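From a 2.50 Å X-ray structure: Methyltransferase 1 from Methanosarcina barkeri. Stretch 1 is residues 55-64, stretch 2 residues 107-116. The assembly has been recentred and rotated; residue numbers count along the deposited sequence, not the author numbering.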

# COMPACT_ATOMS: atom_id res chain seq x y z
N VAL B 55 -22.03 -33.20 -31.82
CA VAL B 55 -23.04 -32.17 -32.05
C VAL B 55 -23.60 -32.27 -33.46
O VAL B 55 -24.82 -32.22 -33.65
CB VAL B 55 -22.50 -30.74 -31.83
CG1 VAL B 55 -23.61 -29.71 -32.07
CG2 VAL B 55 -21.94 -30.60 -30.43
N VAL B 56 -22.71 -32.40 -34.44
CA VAL B 56 -23.07 -32.62 -35.85
C VAL B 56 -23.87 -33.92 -36.02
O VAL B 56 -24.99 -33.91 -36.55
CB VAL B 56 -21.80 -32.59 -36.76
CG1 VAL B 56 -22.13 -33.01 -38.19
CG2 VAL B 56 -21.16 -31.21 -36.76
N GLU B 57 -23.31 -35.03 -35.54
CA GLU B 57 -23.96 -36.34 -35.56
C GLU B 57 -25.36 -36.35 -34.93
O GLU B 57 -26.27 -37.00 -35.44
CB GLU B 57 -23.07 -37.38 -34.88
CG GLU B 57 -23.74 -38.73 -34.66
CD GLU B 57 -22.84 -39.73 -34.00
OE1 GLU B 57 -21.63 -39.77 -34.33
OE2 GLU B 57 -23.34 -40.50 -33.15
N GLY B 58 -25.52 -35.64 -33.81
CA GLY B 58 -26.82 -35.49 -33.17
C GLY B 58 -27.77 -34.62 -33.98
O GLY B 58 -28.97 -34.87 -33.99
N LEU B 59 -27.23 -33.61 -34.66
CA LEU B 59 -28.04 -32.71 -35.50
C LEU B 59 -28.50 -33.37 -36.79
O LEU B 59 -29.65 -33.20 -37.19
CB LEU B 59 -27.27 -31.43 -35.83
CG LEU B 59 -27.24 -30.30 -34.80
CD1 LEU B 59 -26.04 -29.38 -35.05
CD2 LEU B 59 -28.54 -29.51 -34.78
N GLN B 60 -27.60 -34.11 -37.43
CA GLN B 60 -27.91 -34.83 -38.67
C GLN B 60 -29.07 -35.80 -38.43
O GLN B 60 -30.03 -35.82 -39.20
CB GLN B 60 -26.69 -35.58 -39.20
CG GLN B 60 -25.63 -34.67 -39.83
CD GLN B 60 -24.58 -35.43 -40.65
OE1 GLN B 60 -24.80 -36.56 -41.07
NE2 GLN B 60 -23.43 -34.79 -40.88
N ALA B 61 -28.96 -36.59 -37.36
CA ALA B 61 -30.00 -37.54 -36.98
C ALA B 61 -31.34 -36.85 -36.71
O ALA B 61 -32.40 -37.43 -36.93
CB ALA B 61 -29.57 -38.36 -35.78
N ALA B 62 -31.28 -35.60 -36.24
CA ALA B 62 -32.49 -34.83 -35.92
C ALA B 62 -33.22 -34.34 -37.17
O ALA B 62 -34.45 -34.44 -37.25
CB ALA B 62 -32.15 -33.67 -34.99
N ILE B 63 -32.47 -33.81 -38.14
CA ILE B 63 -33.04 -33.35 -39.42
C ILE B 63 -33.45 -34.52 -40.33
O ILE B 63 -34.16 -34.32 -41.31
CB ILE B 63 -32.12 -32.35 -40.20
CG1 ILE B 63 -30.64 -32.77 -40.11
CG2 ILE B 63 -32.35 -30.90 -39.72
CD1 ILE B 63 -29.60 -31.65 -40.41
N GLU B 64 -33.00 -35.73 -39.98
CA GLU B 64 -33.34 -36.94 -40.73
C GLU B 64 -34.62 -37.60 -40.23
O GLU B 64 -35.44 -38.03 -41.03
CB GLU B 64 -32.19 -37.95 -40.72
CG GLU B 64 -31.06 -37.60 -41.69
CD GLU B 64 -30.23 -38.80 -42.14
OE1 GLU B 64 -30.75 -39.95 -42.11
OE2 GLU B 64 -29.06 -38.59 -42.53
N GLU B 107 -20.03 -24.21 -33.92
CA GLU B 107 -19.77 -25.14 -35.01
C GLU B 107 -21.04 -25.90 -35.39
O GLU B 107 -21.09 -26.59 -36.42
CB GLU B 107 -18.66 -26.11 -34.62
CG GLU B 107 -17.70 -26.41 -35.77
CD GLU B 107 -16.86 -27.64 -35.52
OE1 GLU B 107 -15.62 -27.53 -35.59
OE2 GLU B 107 -17.45 -28.71 -35.25
N GLY B 108 -22.05 -25.77 -34.53
CA GLY B 108 -23.38 -26.29 -34.79
C GLY B 108 -24.18 -25.26 -35.56
O GLY B 108 -24.87 -25.61 -36.53
N ILE B 109 -24.10 -24.00 -35.15
CA ILE B 109 -24.80 -22.91 -35.83
C ILE B 109 -24.43 -22.83 -37.32
O ILE B 109 -25.31 -22.70 -38.17
CB ILE B 109 -24.63 -21.53 -35.10
CG1 ILE B 109 -25.59 -21.43 -33.91
CG2 ILE B 109 -24.84 -20.35 -36.06
CD1 ILE B 109 -25.59 -20.09 -33.17
N GLU B 110 -23.14 -22.96 -37.64
CA GLU B 110 -22.70 -22.93 -39.05
C GLU B 110 -22.95 -24.24 -39.83
O GLU B 110 -22.83 -24.26 -41.06
CB GLU B 110 -21.23 -22.50 -39.16
CG GLU B 110 -20.29 -23.27 -38.27
CD GLU B 110 -18.93 -23.51 -38.89
OE1 GLU B 110 -18.02 -23.95 -38.15
OE2 GLU B 110 -18.78 -23.28 -40.11
N TYR B 111 -23.29 -25.33 -39.13
CA TYR B 111 -23.75 -26.54 -39.81
C TYR B 111 -25.25 -26.41 -40.14
O TYR B 111 -25.75 -27.05 -41.07
CB TYR B 111 -23.46 -27.81 -38.99
CG TYR B 111 -23.73 -29.11 -39.76
CD1 TYR B 111 -22.73 -29.69 -40.56
CD2 TYR B 111 -24.97 -29.75 -39.68
CE1 TYR B 111 -22.97 -30.87 -41.27
CE2 TYR B 111 -25.22 -30.93 -40.38
CZ TYR B 111 -24.22 -31.48 -41.17
OH TYR B 111 -24.46 -32.64 -41.87
N CYS B 112 -25.94 -25.57 -39.38
CA CYS B 112 -27.33 -25.20 -39.66
C CYS B 112 -27.43 -24.15 -40.77
O CYS B 112 -28.51 -23.98 -41.35
CB CYS B 112 -28.03 -24.71 -38.40
SG CYS B 112 -28.25 -25.99 -37.16
N LYS B 113 -26.32 -23.46 -41.04
CA LYS B 113 -26.18 -22.58 -42.20
C LYS B 113 -26.24 -23.43 -43.47
O LYS B 113 -26.81 -23.03 -44.49
CB LYS B 113 -24.83 -21.85 -42.17
CG LYS B 113 -24.71 -20.58 -41.31
CD LYS B 113 -23.48 -19.75 -41.77
CE LYS B 113 -23.03 -18.69 -40.76
NZ LYS B 113 -22.09 -19.23 -39.72
N GLU B 114 -25.65 -24.62 -43.39
CA GLU B 114 -25.46 -25.51 -44.53
C GLU B 114 -26.70 -26.28 -44.96
O GLU B 114 -26.62 -27.13 -45.85
CB GLU B 114 -24.33 -26.50 -44.24
CG GLU B 114 -22.94 -25.87 -44.10
CD GLU B 114 -21.92 -26.83 -43.51
OE1 GLU B 114 -22.03 -28.06 -43.77
OE2 GLU B 114 -21.02 -26.37 -42.78
N ASN B 115 -27.84 -26.02 -44.32
CA ASN B 115 -29.12 -26.66 -44.67
C ASN B 115 -30.30 -25.70 -44.57
O ASN B 115 -31.43 -26.11 -44.35
CB ASN B 115 -29.37 -27.89 -43.78
CG ASN B 115 -28.25 -28.92 -43.85
OD1 ASN B 115 -27.78 -29.27 -44.93
ND2 ASN B 115 -27.84 -29.42 -42.69
N SER B 116 -30.03 -24.40 -44.74
CA SER B 116 -30.98 -23.36 -44.36
C SER B 116 -31.63 -22.61 -45.51
O SER B 116 -32.82 -22.77 -45.76
CB SER B 116 -30.31 -22.35 -43.41
OG SER B 116 -29.11 -21.81 -43.96

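The most unusual feature of this contact is a very short polar approach that does not qualify as a hydrogen bond: Gln60 NE2 lies 2.6 Å from Tyr111 OH, yet the angle is poor. Distance alone would suggest a bond; with hydrogens placed, no hydrogen bond crosses between the two stretches. The CA-to-CB bond of Gln60 points sideways, and the side chain (chi1 m, chi2 t) brings its amide end to the phenol.

Tyr111 is nonetheless the centre of the packing, with 95 Å² covered by the opposing helix, the largest share of any residue here. Its chi1 is t, and its CA-to-CB bond points toward stretch 1. Val56 CG1 sits 4.0 Å from the centroid of the Tyr111 ring and 17° off the ring normal, which places the methyl over one face in a CH-pi arrangement; its nearest ring atom is Tyr111 CE1, at 3.8 Å. Ile63 approaches differently: its CD1 is 4.4 Å from Tyr111 CE2, near the ring plane and therefore at the edge.

The helices run in broadly the same direction, their axes inclined by 36° and 10.1 Å apart at closest approach. The backbones come near at Val56 and Gly108, whose CA atoms are 6.4 Å apart, whereas those of Ile63 and Asn115 are 9.4 Å apart. Glycine suits the narrower spacing: an ideal CB on Gly108 would point toward stretch 1 and lie 3.4 Å from Val55 CG1, a tight fit. In its absence, Leu59 CD1 packs 4.1 Å from Gly108 CA, and Val55 CG1 lies 4.4 Å from the same Gly108 CA. Leu59 also reaches the next turn, where its CD2 is 4.3 Å from Cys112 SG, an apolar contact. In all, the two stretches bury 362 Å², counting both sides.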